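Local coordinates for protein P43 (Trichuris muris, PDB 6QIX) that is the major secreted protein of the whipworm, tethering to matrix and inhibiting interleukin-13 function, at residues F25-W36 against C77-R86; D63-P71 against C109-L117. All coordinates share one frame; numbering follows the deposited sequence.

Contact 1: F25-W36 against C77-R86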
loop_
_atom_site.group_PDB
_atom_site.type_symbol
_atom_site.label_atom_id
_atom_site.label_comp_id
_atom_site.label_asym_id
_atom_site.label_seq_id
_atom_site.Cartn_x
_atom_site.Cartn_y
_atom_site.Cartn_z
ATOM N N PHE A 25 -2.665 15.080 24.241
ATOM C CA PHE A 25 -3.691 14.047 24.260
ATOM C C PHE A 25 -4.172 13.794 25.686
ATOM O O PHE A 25 -3.479 14.094 26.664
ATOM C CB PHE A 25 -3.150 12.750 23.647
ATOM C CG PHE A 25 -2.893 12.847 22.158
ATOM C CD1 PHE A 25 -3.907 12.594 21.251
ATOM C CD2 PHE A 25 -1.634 13.199 21.674
ATOM C CE1 PHE A 25 -3.673 12.710 19.900
ATOM C CE2 PHE A 25 -1.391 13.276 20.329
ATOM C CZ PHE A 25 -2.410 13.058 19.441
ATOM N N GLY A 26 -5.397 13.257 25.791
ATOM C CA GLY A 26 -5.997 12.839 27.044
ATOM C C GLY A 26 -5.476 11.526 27.576
ATOM O O GLY A 26 -5.866 11.050 28.645
ATOM N N ASP A 27 -4.586 10.915 26.822
ATOM C CA ASP A 27 -3.930 9.679 27.206
ATOM C C ASP A 27 -4.847 8.545 27.666
ATOM O O ASP A 27 -6.078 8.605 27.572
ATOM C CB ASP A 27 -2.875 9.978 28.276
ATOM C CG ASP A 27 -1.840 10.983 27.803
ATOM O OD1 ASP A 27 -2.242 12.064 27.323
ATOM O OD2 ASP A 27 -0.627 10.681 27.904
ATOM N N TRP A 28 -4.218 7.510 28.184
ATOM C CA TRP A 28 -4.407 6.192 27.613
ATOM C C TRP A 28 -5.672 5.492 28.077
ATOM O O TRP A 28 -5.927 5.369 29.274
ATOM C CB TRP A 28 -3.171 5.360 27.925
ATOM C CG TRP A 28 -1.907 5.963 27.382
ATOM C CD1 TRP A 28 -0.921 6.564 28.097
ATOM C CD2 TRP A 28 -1.493 6.016 26.001
ATOM N NE1 TRP A 28 0.085 6.981 27.257
ATOM C CE2 TRP A 28 -0.239 6.650 25.968
ATOM C CE3 TRP A 28 -2.057 5.573 24.799
ATOM C CZ2 TRP A 28 0.460 6.867 24.778
ATOM C CZ3 TRP A 28 -1.360 5.789 23.613
ATOM C CH2 TRP A 28 -0.115 6.429 23.613
ATOM N N LYS A 29 -6.467 5.043 27.107
ATOM C CA LYS A 29 -7.482 4.030 27.335
ATOM C C LYS A 29 -6.769 2.699 27.546
ATOM O O LYS A 29 -5.562 2.589 27.307
ATOM C CB LYS A 29 -8.441 3.977 26.145
ATOM C CG LYS A 29 -8.879 5.363 25.670
ATOM C CD LYS A 29 -10.283 5.331 25.090
ATOM C CE LYS A 29 -10.853 6.743 24.862
ATOM N NZ LYS A 29 -9.854 7.821 25.107
ATOM N N PRO A 30 -7.480 1.665 27.991
ATOM C CA PRO A 30 -6.790 0.418 28.342
ATOM C C PRO A 30 -6.211 -0.289 27.124
ATOM O O PRO A 30 -6.717 -0.188 25.998
ATOM C CB PRO A 30 -7.875 -0.433 29.025
ATOM C CG PRO A 30 -9.201 0.191 28.650
ATOM C CD PRO A 30 -8.917 1.652 28.345
ATOM N N TRP A 31 -5.107 -0.992 27.377
ATOM C CA TRP A 31 -4.524 -1.888 26.394
ATOM C C TRP A 31 -5.523 -2.962 25.984
ATOM O O TRP A 31 -6.230 -3.527 26.827
ATOM C CB TRP A 31 -3.301 -2.585 26.980
ATOM C CG TRP A 31 -2.046 -1.781 27.092
ATOM C CD1 TRP A 31 -1.531 -1.216 28.227
ATOM C CD2 TRP A 31 -1.104 -1.517 26.049
ATOM N NE1 TRP A 31 -0.335 -0.596 27.947
ATOM C CE2 TRP A 31 -0.054 -0.763 26.616
ATOM C CE3 TRP A 31 -1.056 -1.829 24.683
ATOM C CZ2 TRP A 31 1.042 -0.327 25.868
ATOM C CZ3 TRP A 31 0.027 -1.402 23.946
ATOM C CH2 TRP A 31 1.058 -0.644 24.535
ATOM N N THR A 32 -5.518 -3.306 24.699
ATOM C CA THR A 32 -6.326 -4.421 24.233
ATOM C C THR A 32 -5.704 -5.745 24.675
ATOM O O THR A 32 -4.607 -5.791 25.227
ATOM C CB THR A 32 -6.436 -4.435 22.713
ATOM O OG1 THR A 32 -5.127 -4.559 22.144
ATOM C CG2 THR A 32 -7.071 -3.156 22.189
ATOM N N ASP A 33 -6.420 -6.832 24.406
ATOM C CA ASP A 33 -5.811 -8.153 24.342
ATOM C C ASP A 33 -4.855 -8.240 23.145
ATOM O O ASP A 33 -4.773 -7.335 22.309
ATOM C CB ASP A 33 -6.896 -9.220 24.226
ATOM C CG ASP A 33 -7.556 -9.535 25.559
ATOM O OD1 ASP A 33 -8.658 -10.151 25.552
ATOM O OD2 ASP A 33 -6.983 -9.175 26.623
ATOM N N CYS A 34 -4.113 -9.345 23.050
ATOM C CA CYS A 34 -3.326 -9.581 21.840
ATOM C C CYS A 34 -4.261 -9.705 20.643
ATOM O O CYS A 34 -5.202 -10.505 20.664
ATOM C CB CYS A 34 -2.470 -10.840 21.983
ATOM S SG CYS A 34 -1.130 -10.697 23.245
ATOM N N LEU A 35 -4.021 -8.895 19.608
ATOM C CA LEU A 35 -4.955 -8.769 18.494
ATOM C C LEU A 35 -4.560 -9.666 17.327
ATOM O O LEU A 35 -3.393 -9.986 17.132
ATOM C CB LEU A 35 -5.021 -7.319 17.996
ATOM C CG LEU A 35 -5.455 -6.293 19.034
ATOM C CD1 LEU A 35 -5.460 -4.903 18.433
ATOM C CD2 LEU A 35 -6.826 -6.617 19.617
ATOM N N TRP A 36 -5.543 -10.017 16.504
ATOM C CA TRP A 36 -5.274 -10.903 15.385
ATOM C C TRP A 36 -6.278 -10.661 14.264
ATOM O O TRP A 36 -7.216 -9.877 14.386
ATOM C CB TRP A 36 -5.278 -12.383 15.838
ATOM C CG TRP A 36 -4.614 -13.306 14.862
ATOM C CD1 TRP A 36 -5.165 -14.394 14.247
ATOM C CD2 TRP A 36 -3.284 -13.194 14.359
ATOM N NE1 TRP A 36 -4.244 -14.982 13.392
ATOM C CE2 TRP A 36 -3.089 -14.250 13.438
ATOM C CE3 TRP A 36 -2.237 -12.308 14.592
ATOM C CZ2 TRP A 36 -1.900 -14.420 12.740
ATOM C CZ3 TRP A 36 -1.043 -12.508 13.917
ATOM C CH2 TRP A 36 -0.887 -13.553 13.001
ATOM N N CYS A 77 3.748 -11.563 15.136
ATOM C CA CYS A 77 2.899 -10.640 14.376
ATOM C C CYS A 77 1.664 -10.166 15.151
ATOM O O CYS A 77 1.008 -9.203 14.727
ATOM C CB CYS A 77 2.475 -11.297 13.061
ATOM S SG CYS A 77 3.845 -11.658 11.927
ATOM N N SER A 78 1.315 -10.838 16.244
ATOM C CA SER A 78 0.230 -10.403 17.104
ATOM C C SER A 78 0.727 -9.334 18.079
ATOM O O SER A 78 1.892 -9.323 18.500
ATOM C CB SER A 78 -0.339 -11.618 17.853
ATOM O OG SER A 78 -1.385 -11.253 18.723
ATOM N N PHE A 79 -0.182 -8.436 18.453
ATOM C CA PHE A 79 0.223 -7.276 19.239
ATOM C C PHE A 79 -0.959 -6.718 20.003
ATOM O O PHE A 79 -2.105 -6.907 19.611
ATOM C CB PHE A 79 0.797 -6.173 18.343
ATOM C CG PHE A 79 -0.178 -5.616 17.386
ATOM C CD1 PHE A 79 -0.855 -4.434 17.684
ATOM C CD2 PHE A 79 -0.440 -6.257 16.173
ATOM C CE1 PHE A 79 -1.740 -3.889 16.784
ATOM C CE2 PHE A 79 -1.351 -5.710 15.262
ATOM C CZ PHE A 79 -2.001 -4.540 15.579
ATOM N N LYS A 80 -0.656 -6.069 21.123
ATOM C CA LYS A 80 -1.604 -5.257 21.870
ATOM C C LYS A 80 -1.490 -3.814 21.417
ATOM O O LYS A 80 -0.432 -3.383 20.964
ATOM C CB LYS A 80 -1.328 -5.307 23.361
ATOM C CG LYS A 80 -1.216 -6.670 23.912
ATOM C CD LYS A 80 -1.050 -6.566 25.438
ATOM C CE LYS A 80 -0.947 -7.916 26.089
ATOM N NZ LYS A 80 -0.809 -7.755 27.545
ATOM N N PHE A 81 -2.584 -3.061 21.594
ATOM C CA PHE A 81 -2.699 -1.664 21.184
ATOM C C PHE A 81 -3.382 -0.859 22.285
ATOM O O PHE A 81 -4.237 -1.361 23.017
ATOM C CB PHE A 81 -3.481 -1.594 19.851
ATOM C CG PHE A 81 -3.786 -0.207 19.342
ATOM C CD1 PHE A 81 -2.840 0.504 18.604
ATOM C CD2 PHE A 81 -5.048 0.340 19.512
ATOM C CE1 PHE A 81 -3.140 1.754 18.084
ATOM C CE2 PHE A 81 -5.347 1.603 18.996
ATOM C CZ PHE A 81 -4.393 2.300 18.290
ATOM N N ARG A 82 -3.013 0.413 22.379
ATOM C CA ARG A 82 -3.756 1.349 23.211
ATOM C C ARG A 82 -3.742 2.702 22.530
ATOM O O ARG A 82 -2.881 2.985 21.697
ATOM C CB ARG A 82 -3.196 1.441 24.637
ATOM C CG ARG A 82 -1.845 2.090 24.781
ATOM C CD ARG A 82 -1.507 2.227 26.284
ATOM N NE ARG A 82 -0.183 2.795 26.500
ATOM C CZ ARG A 82 0.288 3.171 27.684
ATOM N NH1 ARG A 82 -0.465 3.031 28.780
ATOM N NH2 ARG A 82 1.517 3.675 27.772
ATOM N N CYS A 83 -4.708 3.538 22.906
ATOM C CA CYS A 83 -5.032 4.740 22.159
ATOM C C CYS A 83 -5.288 5.898 23.114
ATOM O O CYS A 83 -5.701 5.708 24.264
ATOM C CB CYS A 83 -6.268 4.498 21.264
ATOM S SG CYS A 83 -6.693 5.792 20.065
ATOM N N ARG A 84 -5.037 7.104 22.621
ATOM C CA ARG A 84 -5.413 8.306 23.345
ATOM C C ARG A 84 -5.958 9.312 22.344
ATOM O O ARG A 84 -5.711 9.210 21.145
ATOM C CB ARG A 84 -4.244 8.894 24.118
ATOM C CG ARG A 84 -3.049 9.270 23.282
ATOM C CD ARG A 84 -1.885 9.592 24.227
ATOM N NE ARG A 84 -0.663 9.934 23.499
ATOM C CZ ARG A 84 0.474 10.312 24.071
ATOM N NH1 ARG A 84 0.549 10.379 25.384
ATOM N NH2 ARG A 84 1.535 10.616 23.337
ATOM N N ARG A 85 -6.707 10.290 22.853
ATOM C CA ARG A 85 -7.554 11.116 22.009
ATOM C C ARG A 85 -7.416 12.583 22.373
ATOM O O ARG A 85 -7.116 12.930 23.520
ATOM C CB ARG A 85 -9.019 10.693 22.152
ATOM C CG ARG A 85 -9.955 11.183 21.062
ATOM C CD ARG A 85 -11.125 10.207 20.924
ATOM N NE ARG A 85 -12.210 10.709 20.078
ATOM C CZ ARG A 85 -13.267 9.980 19.721
ATOM N NH1 ARG A 85 -13.376 8.723 20.146
ATOM N NH2 ARG A 85 -14.213 10.497 18.940
ATOM N N ARG A 86 -7.638 13.434 21.375
ATOM C CA ARG A 86 -7.798 14.867 21.587
ATOM C C ARG A 86 -8.733 15.397 20.516
ATOM O O ARG A 86 -9.015 14.708 19.529
ATOM C CB ARG A 86 -6.454 15.598 21.533
ATOM C CG ARG A 86 -5.906 15.777 20.119
ATOM C CD ARG A 86 -4.519 16.432 20.146
ATOM N NE ARG A 86 -3.785 16.204 18.912
ATOM C CZ ARG A 86 -2.490 16.446 18.760
ATOM N NH1 ARG A 86 -1.793 16.927 19.776
ATOM N NH2 ARG A 86 -1.901 16.192 17.594
HETATM O O HOH W 1 -7.648 9.816 25.731
HETATM O O HOH W 2 -3.555 2.101 29.243
HETATM O O HOH W 3 -6.732 2.017 24.108
HETATM O O HOH W 4 -3.849 -6.817 27.605
#

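Contact 2: D63-P71 against C109-L117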
loop_
_atom_site.group_PDB
_atom_site.type_symbol
_atom_site.label_atom_id
_atom_site.label_comp_id
_atom_site.label_asym_id
_atom_site.label_seq_id
_atom_site.Cartn_x
_atom_site.Cartn_y
_atom_site.Cartn_z
ATOM N N ASP A 63 -8.355 -9.779 2.195
ATOM C CA ASP A 63 -8.523 -11.081 2.818
ATOM C C ASP A 63 -7.622 -12.106 2.135
ATOM O O ASP A 63 -7.047 -11.861 1.069
ATOM C CB ASP A 63 -9.992 -11.502 2.767
ATOM C CG ASP A 63 -10.871 -10.642 3.667
ATOM O OD1 ASP A 63 -10.332 -10.064 4.643
ATOM O OD2 ASP A 63 -12.088 -10.546 3.406
ATOM N N LEU A 64 -7.481 -13.273 2.788
ATOM C CA LEU A 64 -6.753 -14.365 2.185
ATOM C C LEU A 64 -7.540 -14.918 0.995
ATOM O O LEU A 64 -8.777 -14.799 0.935
ATOM C CB LEU A 64 -6.502 -15.462 3.207
ATOM C CG LEU A 64 -5.708 -15.116 4.453
ATOM C CD1 LEU A 64 -5.554 -16.406 5.320
ATOM C CD2 LEU A 64 -4.340 -14.540 4.074
ATOM N N PRO A 65 -6.851 -15.525 0.026
ATOM C CA PRO A 65 -7.558 -16.009 -1.161
ATOM C C PRO A 65 -8.635 -17.017 -0.795
ATOM O O PRO A 65 -8.521 -17.760 0.179
ATOM C CB PRO A 65 -6.454 -16.642 -2.017
ATOM C CG PRO A 65 -5.202 -16.650 -1.174
ATOM C CD PRO A 65 -5.384 -15.632 -0.107
ATOM N N HIS A 66 -9.699 -17.017 -1.594
ATOM C CA HIS A 66 -10.894 -17.794 -1.292
ATOM C C HIS A 66 -10.538 -19.195 -0.822
ATOM O O HIS A 66 -9.705 -19.881 -1.421
ATOM C CB HIS A 66 -11.791 -17.874 -2.534
ATOM C CG HIS A 66 -12.925 -18.851 -2.397
ATOM N ND1 HIS A 66 -12.975 -20.043 -3.091
ATOM C CD2 HIS A 66 -14.040 -18.819 -1.627
ATOM C CE1 HIS A 66 -14.072 -20.702 -2.757
ATOM N NE2 HIS A 66 -14.736 -19.981 -1.871
ATOM N N GLY A 67 -11.166 -19.606 0.267
ATOM C CA GLY A 67 -10.991 -20.941 0.776
ATOM C C GLY A 67 -9.904 -21.105 1.814
ATOM O O GLY A 67 -9.736 -22.216 2.342
ATOM N N HIS A 68 -9.148 -20.061 2.125
ATOM C CA HIS A 68 -8.024 -20.211 3.030
ATOM C C HIS A 68 -8.383 -19.670 4.402
ATOM O O HIS A 68 -8.822 -18.524 4.531
ATOM C CB HIS A 68 -6.783 -19.519 2.479
ATOM C CG HIS A 68 -6.127 -20.272 1.362
ATOM N ND1 HIS A 68 -5.176 -21.250 1.578
ATOM C CD2 HIS A 68 -6.298 -20.203 0.019
ATOM C CE1 HIS A 68 -4.774 -21.733 0.414
ATOM N NE2 HIS A 68 -5.438 -21.113 -0.548
ATOM N N LYS A 69 -8.205 -20.515 5.413
ATOM C CA LYS A 69 -8.442 -20.167 6.802
ATOM C C LYS A 69 -7.295 -19.312 7.324
ATOM O O LYS A 69 -6.153 -19.457 6.895
ATOM C CB LYS A 69 -8.571 -21.438 7.642
ATOM C CG LYS A 69 -9.610 -22.437 7.092
ATOM C CD LYS A 69 -9.351 -23.882 7.554
ATOM C CE LYS A 69 -10.227 -24.896 6.798
ATOM N NZ LYS A 69 -10.636 -26.077 7.634
ATOM N N THR A 70 -7.617 -18.391 8.215
ATOM C CA THR A 70 -6.561 -17.591 8.806
ATOM C C THR A 70 -5.923 -18.372 9.945
ATOM O O THR A 70 -6.635 -18.877 10.821
ATOM C CB THR A 70 -7.061 -16.251 9.322
ATOM O OG1 THR A 70 -7.851 -16.446 10.489
ATOM C CG2 THR A 70 -7.897 -15.571 8.293
ATOM N N PRO A 71 -4.609 -18.522 9.960
ATOM C CA PRO A 71 -3.984 -19.352 11.010
ATOM C C PRO A 71 -4.029 -18.634 12.341
ATOM O O PRO A 71 -4.288 -17.428 12.386
ATOM C CB PRO A 71 -2.544 -19.528 10.519
ATOM C CG PRO A 71 -2.298 -18.336 9.671
ATOM C CD PRO A 71 -3.615 -18.010 8.998
ATOM N N CYS A 109 4.611 -18.157 10.979
ATOM C CA CYS A 109 3.350 -18.108 10.250
ATOM C C CYS A 109 3.483 -18.880 8.944
ATOM O O CYS A 109 4.414 -18.653 8.167
ATOM C CB CYS A 109 2.934 -16.648 9.948
ATOM S SG CYS A 109 2.541 -15.699 11.438
ATOM N N THR A 110 2.502 -19.718 8.656
ATOM C CA THR A 110 2.377 -20.362 7.352
ATOM C C THR A 110 1.131 -19.800 6.661
ATOM O O THR A 110 0.015 -19.967 7.169
ATOM C CB THR A 110 2.264 -21.877 7.489
ATOM O OG1 THR A 110 3.445 -22.391 8.137
ATOM C CG2 THR A 110 2.114 -22.480 6.094
ATOM N N LEU A 111 1.324 -19.173 5.509
ATOM C CA LEU A 111 0.281 -18.466 4.779
ATOM C C LEU A 111 0.285 -18.863 3.310
ATOM O O LEU A 111 1.317 -19.260 2.769
ATOM C CB LEU A 111 0.487 -16.936 4.888
ATOM C CG LEU A 111 0.325 -16.361 6.275
ATOM C CD1 LEU A 111 0.898 -14.958 6.401
ATOM C CD2 LEU A 111 -1.151 -16.390 6.604
ATOM N N PRO A 112 -0.873 -18.785 2.639
ATOM C CA PRO A 112 -0.901 -19.077 1.200
ATOM C C PRO A 112 -0.239 -17.988 0.381
ATOM O O PRO A 112 -0.201 -16.809 0.774
ATOM C CB PRO A 112 -2.402 -19.151 0.876
ATOM C CG PRO A 112 -3.020 -18.180 1.849
ATOM C CD PRO A 112 -2.193 -18.363 3.155
ATOM N N LYS A 113 0.256 -18.376 -0.788
ATOM C CA LYS A 113 0.669 -17.372 -1.765
ATOM C C LYS A 113 -0.538 -16.583 -2.240
ATOM O O LYS A 113 -1.607 -17.149 -2.438
ATOM C CB LYS A 113 1.356 -18.028 -2.953
ATOM C CG LYS A 113 2.644 -18.733 -2.533
ATOM C CD LYS A 113 3.094 -19.776 -3.534
ATOM C CE LYS A 113 3.434 -19.143 -4.854
ATOM N NZ LYS A 113 4.365 -19.998 -5.605
ATOM N N LEU A 114 -0.357 -15.255 -2.443
ATOM C CA LEU A 114 -1.435 -14.389 -2.957
ATOM C C LEU A 114 -1.410 -14.354 -4.480
ATOM O O LEU A 114 -0.327 -14.315 -5.084
ATOM C CB LEU A 114 -1.288 -12.955 -2.411
ATOM C CG LEU A 114 -1.187 -12.894 -0.889
ATOM C CD1 LEU A 114 -0.839 -11.490 -0.380
ATOM C CD2 LEU A 114 -2.472 -13.417 -0.295
ATOM N N PRO A 115 -2.584 -14.316 -5.128
ATOM C CA PRO A 115 -2.618 -14.194 -6.594
ATOM C C PRO A 115 -1.765 -13.025 -7.073
ATOM O O PRO A 115 -1.889 -11.904 -6.575
ATOM C CB PRO A 115 -4.112 -13.982 -6.912
ATOM C CG PRO A 115 -4.853 -14.573 -5.725
ATOM C CD PRO A 115 -3.911 -14.463 -4.516
ATOM N N HIS A 116 -0.842 -13.313 -7.998
ATOM C CA HIS A 116 -0.041 -12.282 -8.657
ATOM C C HIS A 116 1.041 -11.693 -7.780
ATOM O O HIS A 116 2.084 -11.274 -8.293
ATOM C CB HIS A 116 -0.937 -11.135 -9.152
ATOM C CG HIS A 116 -2.072 -11.613 -9.993
ATOM N ND1 HIS A 116 -1.880 -12.220 -11.209
ATOM C CD2 HIS A 116 -3.403 -11.615 -9.775
ATOM C CE1 HIS A 116 -3.045 -12.589 -11.705
ATOM N NE2 HIS A 116 -3.988 -12.237 -10.853
ATOM N N LEU A 117 0.785 -11.578 -6.479
ATOM C CA LEU A 117 1.738 -10.931 -5.572
ATOM C C LEU A 117 2.650 -11.935 -4.859
ATOM O O LEU A 117 3.684 -11.539 -4.278
ATOM C CB LEU A 117 0.972 -10.093 -4.538
ATOM C CG LEU A 117 0.677 -8.630 -4.851
ATOM C CD1 LEU A 117 0.153 -8.356 -6.212
ATOM C CD2 LEU A 117 -0.307 -8.067 -3.765
#

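Contact 1: F25-W36 against C77-R86
Trp28, Trp31 and Phe25 interleave with Arg82, Arg84 and Arg86 in a layered stack like that of thrombospondin type 1 repeats, whose W-x-x-W-x-x-C signature the chain follows from Trp28 to Cys34. The extended segment 25-36 runs antiparallel to strand 79-85, whose alternate arginines join the layers: Arg82 lies between Trp31 and Trp28, Arg84 between Trp28 and Phe25, and Arg86 ends the series on Phe25. The first torsion of Arg82, 69°, sets CG between the backbone N and the carbonyl carbon, and from there the extended chain carries CD over the five-membered ring of Trp31, while the guanidinium lies flat on Trp28, planes 6° apart, with CZ 3.5 Å from the centroid of the Trp28 five-membered ring in a cation-pi contact. The opposite face of Trp28 takes a CH-pi contact from Arg84, with CD 3.6 Å from the centroid of the six-membered ring. At the edge of the Arg84 guanidinium, NH1 forms a salt bridge with OD2 of the poorly ordered Asp27 (2.8 Å), its hydrogen bond bent and weak. The guanidinium of Arg86 stacks on Phe25, tilted by 19°. From strand 95-101, Glu98 forms a salt bridge with Arg82 and Asp96 one with Arg84, whereas Arg86 binds the carbonyls of Tyr93 and Pro23. Backbone bonds fasten the two segments at intervals, among them Gly26 N to Arg85 O (2.9 Å) and Lys29 N to Cys83 O (3.0 Å). Thr32 grips Phe81 twice, its N donating to Phe81 O at 2.9 Å and its OG1 accepting from Phe81 N at 3.0 Å. Between the Lys29-Cys83 and Thr32-Phe81 bonds a water links Pro30 O and Cys83 N. Nearer Trp36, Ser78 OG donates to Leu35 O at 2.9 Å from above the carbonyl plane.

Contact 2: D63-P71 against C109-L117
His68 closes a type II beta turn that starts at Pro65, and its imidazole lies over Pro112, in the segment that continues from the edge strand starting at Cys109. The two side chains run past one another antiparallel. Starting from the backbone, His68 CB is 4.0 Å from Pro112 CG; one bond on, the ring carbon CG is still closest to that same methylene. Further out the partner changes: His68 ND1 and CE1 are each 3.5 Å from Pro112 CB, whereas NE2 lies somewhat farther from it and CD2 farther still, at 4.1 Å. This is a CH-pi contact, Pro112 CB standing 17° off the normal through the ring centroid. A first torsion of -75°, with CG beside the backbone N, lays the ring face against the proline. The turn itself is closed by His68 N donating to Pro65 O at 3.1 Å, and Gly67 adopts the positive phi (92°) expected at its third position.

Around this CH-pi contact the two segments meet through apolar groups, in a surface contact rich in proline. Pro65 packs along residues 112-115: its CD touches Leu114 CD2 at 3.7 Å and also faces Pro112 CG, its CG meets Lys113 O, and its CB approaches Pro115 CD. Leu64 makes looser contacts with Leu111 and Pro112, and Tyr121 packs on Leu64, Leu111 and Leu114 alike. Strand 163-168 pairs with strand 109-112 through backbone bonds at Cys109 and Leu111. At the other end of the loop Pro71 lies roughly perpendicular to Leu111, its CD 3.8 Å from Leu111 CD2.

Overall arrangement
From the N terminus the chain passes through 25-36, forms helix 39-49, runs through loop 63-71 and returns as 77-86, where contact 1 closes the first long loop. It then turns back along strand 95-101 and reaches 109-117, where contact 2 closes a second. The two loops cross, since 63-71 lies inside the first and 77-86 inside the second. Contact 1 joins the N-terminal segment to the two-stranded sheet; contact 2 joins the loop after the helix to the edge of the three-stranded sheet. Their centres lie about 27 Å apart, yet they touch where Trp36 NE1 probably bonds to Pro71 O, and where Cys77 SG packs near Cys109 SG.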